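Local coordinates for coenzyme F420-dependent N(5),N(10)-methenyltetrahydromethanopterin reductase-related protein (PDB 6HUZ), which binds the iron-guanylylpyridinol cofactor and probably uses it for hydrogen-dependent chemistry on tetrahydrofolate derivatives, as a bacterial paralog of [Fe]-hydrogenase, at residues 36-50 / 64-78. Residues are numbered along the deposited sequence; the frame is centred on the assembly and turned at random.
Sequences AVEFAKAGHDVTLSD and VEDAGVKLTTDDIEA. With FE9 (iron-guanylyl pyridinol cofactor), chain B.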
loop_
_atom_site.group_PDB
_atom_site.type_symbol
_atom_site.label_atom_id
_atom_site.label_comp_id
_atom_site.label_asym_id
_atom_site.label_seq_id
_atom_site.Cartn_x
_atom_site.Cartn_y
_atom_site.Cartn_z
ATOM N N ALA A 36 3.705 -22.646 25.943
ATOM C CA ALA A 36 4.468 -23.639 26.749
ATOM C C ALA A 36 3.576 -24.778 27.221
ATOM O O ALA A 36 3.928 -25.934 27.070
ATOM C CB ALA A 36 5.094 -22.954 27.957
ATOM N N VAL A 37 2.431 -24.453 27.813
ATOM C CA VAL A 37 1.481 -25.454 28.291
ATOM C C VAL A 37 1.073 -26.379 27.139
ATOM O O VAL A 37 1.038 -27.605 27.312
ATOM C CB VAL A 37 0.260 -24.770 28.958
ATOM C CG1 VAL A 37 -0.953 -25.709 29.009
ATOM C CG2 VAL A 37 0.624 -24.289 30.372
ATOM N N GLU A 38 0.773 -25.812 25.964
ATOM C CA GLU A 38 0.379 -26.629 24.818
ATOM C C GLU A 38 1.487 -27.563 24.361
ATOM O O GLU A 38 1.200 -28.706 24.032
ATOM C CB GLU A 38 -0.065 -25.730 23.633
ATOM C CG GLU A 38 -1.444 -25.143 23.868
ATOM C CD GLU A 38 -1.862 -24.003 22.951
ATOM O OE1 GLU A 38 -2.913 -23.393 23.252
ATOM O OE2 GLU A 38 -1.159 -23.714 21.951
ATOM N N PHE A 39 2.743 -27.076 24.303
ATOM C CA PHE A 39 3.865 -27.917 23.855
ATOM C C PHE A 39 4.095 -29.027 24.909
ATOM O O PHE A 39 4.382 -30.177 24.562
ATOM C CB PHE A 39 5.147 -27.054 23.646
ATOM C CG PHE A 39 5.094 -25.946 22.600
ATOM C CD1 PHE A 39 4.517 -26.162 21.360
ATOM C CD2 PHE A 39 5.645 -24.698 22.857
ATOM C CE1 PHE A 39 4.475 -25.141 20.401
ATOM C CE2 PHE A 39 5.600 -23.686 21.898
ATOM C CZ PHE A 39 5.026 -23.920 20.676
ATOM N N ALA A 40 3.945 -28.678 26.195
ATOM C CA ALA A 40 4.109 -29.628 27.292
ATOM C C ALA A 40 3.002 -30.690 27.217
ATOM O O ALA A 40 3.276 -31.883 27.404
ATOM C CB ALA A 40 4.064 -28.892 28.628
ATOM N N LYS A 41 1.754 -30.276 26.908
ATOM C CA LYS A 41 0.644 -31.240 26.806
ATOM C C LYS A 41 0.886 -32.216 25.643
ATOM O O LYS A 41 0.546 -33.388 25.766
ATOM C CB LYS A 41 -0.715 -30.538 26.667
ATOM C CG LYS A 41 -1.260 -30.040 28.000
ATOM C CD LYS A 41 -2.411 -29.067 27.802
ATOM C CE LYS A 41 -3.294 -28.976 29.026
ATOM N NZ LYS A 41 -3.790 -27.592 29.259
ATOM N N ALA A 42 1.493 -31.730 24.539
ATOM C CA ALA A 42 1.811 -32.554 23.378
ATOM C C ALA A 42 2.898 -33.595 23.722
ATOM O O ALA A 42 3.094 -34.537 22.965
ATOM C CB ALA A 42 2.258 -31.693 22.212
ATOM N N GLY A 43 3.601 -33.397 24.829
ATOM C CA GLY A 43 4.629 -34.339 25.288
ATOM C C GLY A 43 6.056 -33.864 25.101
ATOM O O GLY A 43 6.984 -34.660 25.236
ATOM N N HIS A 44 6.248 -32.562 24.783
ATOM C CA HIS A 44 7.583 -31.988 24.605
ATOM C C HIS A 44 8.166 -31.698 25.976
ATOM O O HIS A 44 7.432 -31.646 26.966
ATOM C CB HIS A 44 7.540 -30.727 23.706
ATOM C CG HIS A 44 7.227 -31.111 22.292
ATOM N ND1 HIS A 44 8.190 -31.669 21.473
ATOM C CD2 HIS A 44 6.050 -31.099 21.632
ATOM C CE1 HIS A 44 7.580 -31.940 20.341
ATOM N NE2 HIS A 44 6.286 -31.645 20.404
ATOM N N ASP A 45 9.482 -31.542 26.048
ATOM C CA ASP A 45 10.164 -31.247 27.301
ATOM C C ASP A 45 10.316 -29.727 27.267
ATOM O O ASP A 45 11.204 -29.177 26.611
ATOM C CB ASP A 45 11.478 -32.016 27.376
ATOM C CG ASP A 45 11.258 -33.519 27.515
ATOM O OD1 ASP A 45 10.390 -33.923 28.326
ATOM O OD2 ASP A 45 11.947 -34.292 26.814
ATOM N N VAL A 46 9.387 -29.052 27.945
ATOM C CA VAL A 46 9.287 -27.608 27.930
ATOM C C VAL A 46 9.759 -26.851 29.166
ATOM O O VAL A 46 9.444 -27.197 30.311
ATOM C CB VAL A 46 7.809 -27.278 27.649
ATOM C CG1 VAL A 46 7.607 -25.780 27.449
ATOM C CG2 VAL A 46 7.301 -28.042 26.429
ATOM N N THR A 47 10.504 -25.785 28.901
ATOM C CA THR A 47 11.020 -24.868 29.904
ATOM C C THR A 47 10.520 -23.476 29.543
ATOM O O THR A 47 10.524 -23.101 28.360
ATOM C CB THR A 47 12.543 -24.835 29.892
ATOM O OG1 THR A 47 13.037 -26.146 30.142
ATOM C CG2 THR A 47 13.109 -23.894 30.944
ATOM N N LEU A 48 10.102 -22.706 30.555
ATOM C CA LEU A 48 9.662 -21.337 30.346
ATOM C C LEU A 48 10.530 -20.496 31.258
ATOM O O LEU A 48 10.546 -20.684 32.482
ATOM C CB LEU A 48 8.179 -21.090 30.621
ATOM C CG LEU A 48 7.732 -19.674 30.210
ATOM C CD1 LEU A 48 6.448 -19.698 29.413
ATOM C CD2 LEU A 48 7.632 -18.755 31.429
ATOM N N SER A 49 11.297 -19.617 30.658
ATOM C CA SER A 49 12.191 -18.744 31.379
ATOM C C SER A 49 11.627 -17.337 31.355
ATOM O O SER A 49 11.254 -16.831 30.295
ATOM C CB SER A 49 13.579 -18.764 30.752
ATOM O OG SER A 49 14.515 -18.067 31.557
ATOM N N ASP A 50 11.548 -16.708 32.525
ATOM C CA ASP A 50 11.049 -15.334 32.636
ATOM C C ASP A 50 11.579 -14.780 33.941
ATOM O O ASP A 50 11.460 -15.425 34.961
ATOM C CB ASP A 50 9.519 -15.265 32.598
ATOM C CG ASP A 50 8.975 -13.848 32.569
ATOM O OD1 ASP A 50 9.327 -13.056 33.462
ATOM O OD2 ASP A 50 8.191 -13.536 31.659
ATOM N N VAL A 64 0.332 -23.993 35.194
ATOM C CA VAL A 64 1.396 -24.099 34.201
ATOM C C VAL A 64 2.316 -25.275 34.558
ATOM O O VAL A 64 2.593 -26.104 33.688
ATOM C CB VAL A 64 2.202 -22.785 34.059
ATOM C CG1 VAL A 64 3.506 -23.035 33.299
ATOM C CG2 VAL A 64 1.369 -21.714 33.351
ATOM N N GLU A 65 2.794 -25.335 35.824
ATOM C CA GLU A 65 3.683 -26.412 36.275
ATOM C C GLU A 65 3.020 -27.785 36.161
ATOM O O GLU A 65 3.687 -28.748 35.773
ATOM C CB GLU A 65 4.152 -26.163 37.709
ATOM C CG GLU A 65 5.183 -25.051 37.800
ATOM C CD GLU A 65 5.502 -24.594 39.213
ATOM O OE1 GLU A 65 6.547 -23.933 39.407
ATOM O OE2 GLU A 65 4.704 -24.893 40.130
ATOM N N ASP A 66 1.709 -27.882 36.471
ATOM C CA ASP A 66 0.968 -29.151 36.383
ATOM C C ASP A 66 0.983 -29.752 34.974
ATOM O O ASP A 66 0.881 -30.974 34.840
ATOM C CB ASP A 66 -0.493 -28.971 36.819
ATOM C CG ASP A 66 -0.713 -28.823 38.310
ATOM O OD1 ASP A 66 0.219 -29.159 39.095
ATOM O OD2 ASP A 66 -1.812 -28.379 38.699
ATOM N N ALA A 67 1.085 -28.909 33.933
ATOM C CA ALA A 67 1.111 -29.384 32.554
ATOM C C ALA A 67 2.471 -29.992 32.194
ATOM O O ALA A 67 2.588 -30.605 31.144
ATOM C CB ALA A 67 0.780 -28.235 31.600
ATOM N N GLY A 68 3.472 -29.823 33.053
ATOM C CA GLY A 68 4.815 -30.341 32.825
ATOM C C GLY A 68 5.856 -29.285 32.487
ATOM O O GLY A 68 7.027 -29.625 32.276
ATOM N N VAL A 69 5.447 -27.988 32.436
ATOM C CA VAL A 69 6.356 -26.883 32.112
ATOM C C VAL A 69 7.311 -26.609 33.265
ATOM O O VAL A 69 6.878 -26.447 34.402
ATOM C CB VAL A 69 5.583 -25.583 31.757
ATOM C CG1 VAL A 69 6.543 -24.402 31.573
ATOM C CG2 VAL A 69 4.743 -25.766 30.497
ATOM N N LYS A 70 8.603 -26.518 32.963
ATOM C CA LYS A 70 9.620 -26.227 33.963
ATOM C C LYS A 70 9.775 -24.718 34.014
ATOM O O LYS A 70 10.137 -24.104 33.004
ATOM C CB LYS A 70 10.951 -26.877 33.575
ATOM C CG LYS A 70 11.151 -28.255 34.185
ATOM C CD LYS A 70 12.370 -28.978 33.606
ATOM C CE LYS A 70 13.670 -28.276 33.926
ATOM N NZ LYS A 70 14.850 -29.155 33.707
ATOM N N LEU A 71 9.488 -24.083 35.151
ATOM C CA LEU A 71 9.632 -22.619 35.206
ATOM C C LEU A 71 10.982 -22.223 35.773
ATOM O O LEU A 71 11.455 -22.847 36.736
ATOM C CB LEU A 71 8.529 -21.988 36.075
ATOM C CG LEU A 71 7.105 -22.228 35.617
ATOM C CD1 LEU A 71 6.123 -21.663 36.615
ATOM C CD2 LEU A 71 6.856 -21.612 34.228
ATOM N N THR A 72 11.580 -21.159 35.223
ATOM C CA THR A 72 12.874 -20.628 35.685
ATOM C C THR A 72 13.027 -19.130 35.369
ATOM O O THR A 72 12.281 -18.600 34.547
ATOM C CB THR A 72 14.029 -21.397 35.023
ATOM O OG1 THR A 72 15.259 -20.896 35.552
ATOM C CG2 THR A 72 14.032 -21.252 33.497
ATOM N N THR A 73 13.996 -18.451 36.038
ATOM C CA THR A 73 14.302 -17.027 35.815
ATOM C C THR A 73 15.681 -16.898 35.138
ATOM O O THR A 73 16.086 -15.794 34.784
ATOM C CB THR A 73 14.341 -16.216 37.140
ATOM O OG1 THR A 73 15.416 -16.689 37.962
ATOM C CG2 THR A 73 13.023 -16.264 37.907
ATOM N N ASP A 74 16.392 -18.024 34.967
ATOM C CA ASP A 74 17.731 -18.082 34.379
ATOM C C ASP A 74 17.654 -18.387 32.885
ATOM O O ASP A 74 17.425 -19.531 32.487
ATOM C CB ASP A 74 18.539 -19.168 35.122
ATOM C CG ASP A 74 20.041 -19.115 34.921
ATOM O OD1 ASP A 74 20.487 -18.549 33.894
ATOM O OD2 ASP A 74 20.774 -19.652 35.786
ATOM N N ASP A 75 17.849 -17.360 32.062
ATOM C CA ASP A 75 17.795 -17.470 30.604
ATOM C C ASP A 75 18.938 -18.296 30.054
ATOM O O ASP A 75 18.737 -19.070 29.126
ATOM C CB ASP A 75 17.841 -16.076 29.955
ATOM C CG ASP A 75 16.598 -15.215 30.105
ATOM O OD1 ASP A 75 15.561 -15.736 30.571
ATOM O OD2 ASP A 75 16.668 -14.019 29.762
ATOM N N ILE A 76 20.141 -18.133 30.617
ATOM C CA ILE A 76 21.306 -18.895 30.165
ATOM C C ILE A 76 21.127 -20.382 30.473
ATOM O O ILE A 76 21.385 -21.227 29.620
ATOM C CB ILE A 76 22.619 -18.340 30.776
ATOM C CG1 ILE A 76 23.008 -17.010 30.094
ATOM C CG2 ILE A 76 23.744 -19.376 30.636
ATOM C CD1 ILE A 76 24.276 -16.361 30.638
ATOM N N GLU A 77 20.693 -20.714 31.674
ATOM C CA GLU A 77 20.519 -22.119 32.011
ATOM C C GLU A 77 19.392 -22.716 31.194
ATOM O O GLU A 77 19.475 -23.877 30.798
ATOM C CB GLU A 77 20.289 -22.313 33.512
ATOM C CG GLU A 77 21.582 -22.407 34.301
ATOM C CD GLU A 77 22.454 -23.594 33.938
ATOM O OE1 GLU A 77 21.950 -24.740 33.972
ATOM O OE2 GLU A 77 23.646 -23.376 33.618
ATOM N N ALA A 78 18.352 -21.921 30.914
ATOM C CA ALA A 78 17.206 -22.369 30.136
ATOM C C ALA A 78 17.587 -22.701 28.687
ATOM O O ALA A 78 16.885 -23.473 28.041
ATOM C CB ALA A 78 16.131 -21.289 30.137
HETATM O O2 FE9 B . 0.770 -8.805 22.290
HETATM FE FE FE9 B . 1.628 -10.958 20.048
HETATM C C1F FE9 B . 0.553 -12.044 21.056
HETATM O O1F FE9 B . -0.110 -12.721 21.677
HETATM C C2F FE9 B . 0.929 -11.736 18.539
HETATM O O2F FE9 B . 0.515 -12.247 17.620
HETATM C C8 FE9 B . 3.136 -12.122 20.064
HETATM O O18 FE9 B . 3.249 -13.065 19.301
HETATM C C7 FE9 B . 4.242 -11.838 21.068
HETATM C C6 FE9 B . 3.694 -10.789 21.993
HETATM N N1 FE9 B . 2.436 -10.247 21.681
HETATM C C5 FE9 B . 4.453 -10.381 23.186
HETATM C C5M FE9 B . 5.811 -10.969 23.440
HETATM C C4 FE9 B . 3.866 -9.361 24.069
HETATM C C3 FE9 B . 2.535 -8.784 23.730
HETATM C C3M FE9 B . 1.862 -7.751 24.597
HETATM C C2 FE9 B . 1.830 -9.284 22.491
HETATM O O3P FE9 B . 4.624 -8.941 25.119
HETATM P P1 FE9 B . 4.392 -9.425 26.643
HETATM O O1P FE9 B . 3.042 -9.946 26.786
HETATM O O2P FE9 B . 4.485 -8.102 27.569
HETATM O "O5'" FE9 B . 5.513 -10.520 26.931
HETATM C "C5'" FE9 B . 6.884 -10.190 27.083
HETATM C "C4'" FE9 B . 7.414 -11.075 28.206
HETATM O "O4'" FE9 B . 8.826 -10.931 28.301
HETATM C "C1'" FE9 B . 9.184 -11.064 29.670
HETATM C "C2'" FE9 B . 8.081 -10.325 30.398
HETATM O "O2'" FE9 B . 7.962 -10.667 31.786
HETATM C "C3'" FE9 B . 6.853 -10.702 29.578
HETATM O "O3'" FE9 B . 6.148 -11.821 30.119
HETATM N N9A FE9 B . 10.558 -10.569 29.875
HETATM C C4A FE9 B . 11.595 -11.367 29.778
HETATM N N3A FE9 B . 11.719 -12.699 29.578
HETATM C C2A FE9 B . 12.952 -13.247 29.595
HETATM N N2A FE9 B . 13.034 -14.574 29.349
HETATM N N1A FE9 B . 14.080 -12.547 29.820
HETATM C C6A FE9 B . 14.067 -11.229 30.089
HETATM O O6A FE9 B . 15.117 -10.593 30.277
HETATM C C5A FE9 B . 12.776 -10.540 30.062
HETATM N N7A FE9 B . 12.339 -9.285 30.246
HETATM C C8A FE9 B . 10.986 -9.316 30.127
HETATM O O HOH W 1 7.224 -30.321 29.507
HETATM O O HOH W 2 0.496 -9.044 19.716
#
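Ser49 and Asp75 meet where the parallel strands 45-49 and 70-72 run out. The strands pair through alternating backbone bonds: Val46 O takes Lys70 N, Lys70 O takes Leu48 N (2.8 Å), Leu48 O takes Thr72 N, and Thr72 O takes Asp50 N. On the strand face that Ser49 shares with Thr47 and Thr72, Ser49 CB packs on Ala78 CB at 3.6 Å, and Ser49 OG, held anti to the backbone N (chi1 -172°), donates to Asp75 OD1 at 2.7 Å on the lone pair turned away from OD2. Asp75 CB lies by Ser49 OG, and CG, anti to the carbonyl carbon (chi1 -71°), sits near N1A and N2A of the guanine of the iron-guanylyl pyridinol cofactor. There OD1 takes a second bond, from cofactor N2A. Asp75 OD2 accepts from FE9 N1A at 3.0 Å with an almost straight N-H...O (178°). An asparagine here, with one acceptor oxygen, would probably leave either N1A or N2A of the guanine facing an amide N-H instead of an acceptor. Asp50 serves the ribose: its OD2 accepts from both O2' (2.9 Å) and O3' of the cofactor and from Phe8 N, while OD1 is bonded to Asn52 N. At the other end of the strands, Val69 wedges between helix 32-41 and the sheet, CG2 against Ala40 CB (3.7 Å) and Ala36 CB, CG1 against Leu48 CB. Val37 spreads its two methyls over Ala67 and Val64, closing helix 32-41 against the end of helix 58-66. A water accepts from Val46 N and sits within bonding distance of His44 O and Gly68 O. Strand 45-49, helix 58-66 and edge strand 70-72 form a beta-alpha-beta unit of a Rossmann-like domain, with Asp50, just after the second strand, gripping the ribose hydroxyls as acidic residues there do in dinucleotide-binding Rossmann folds.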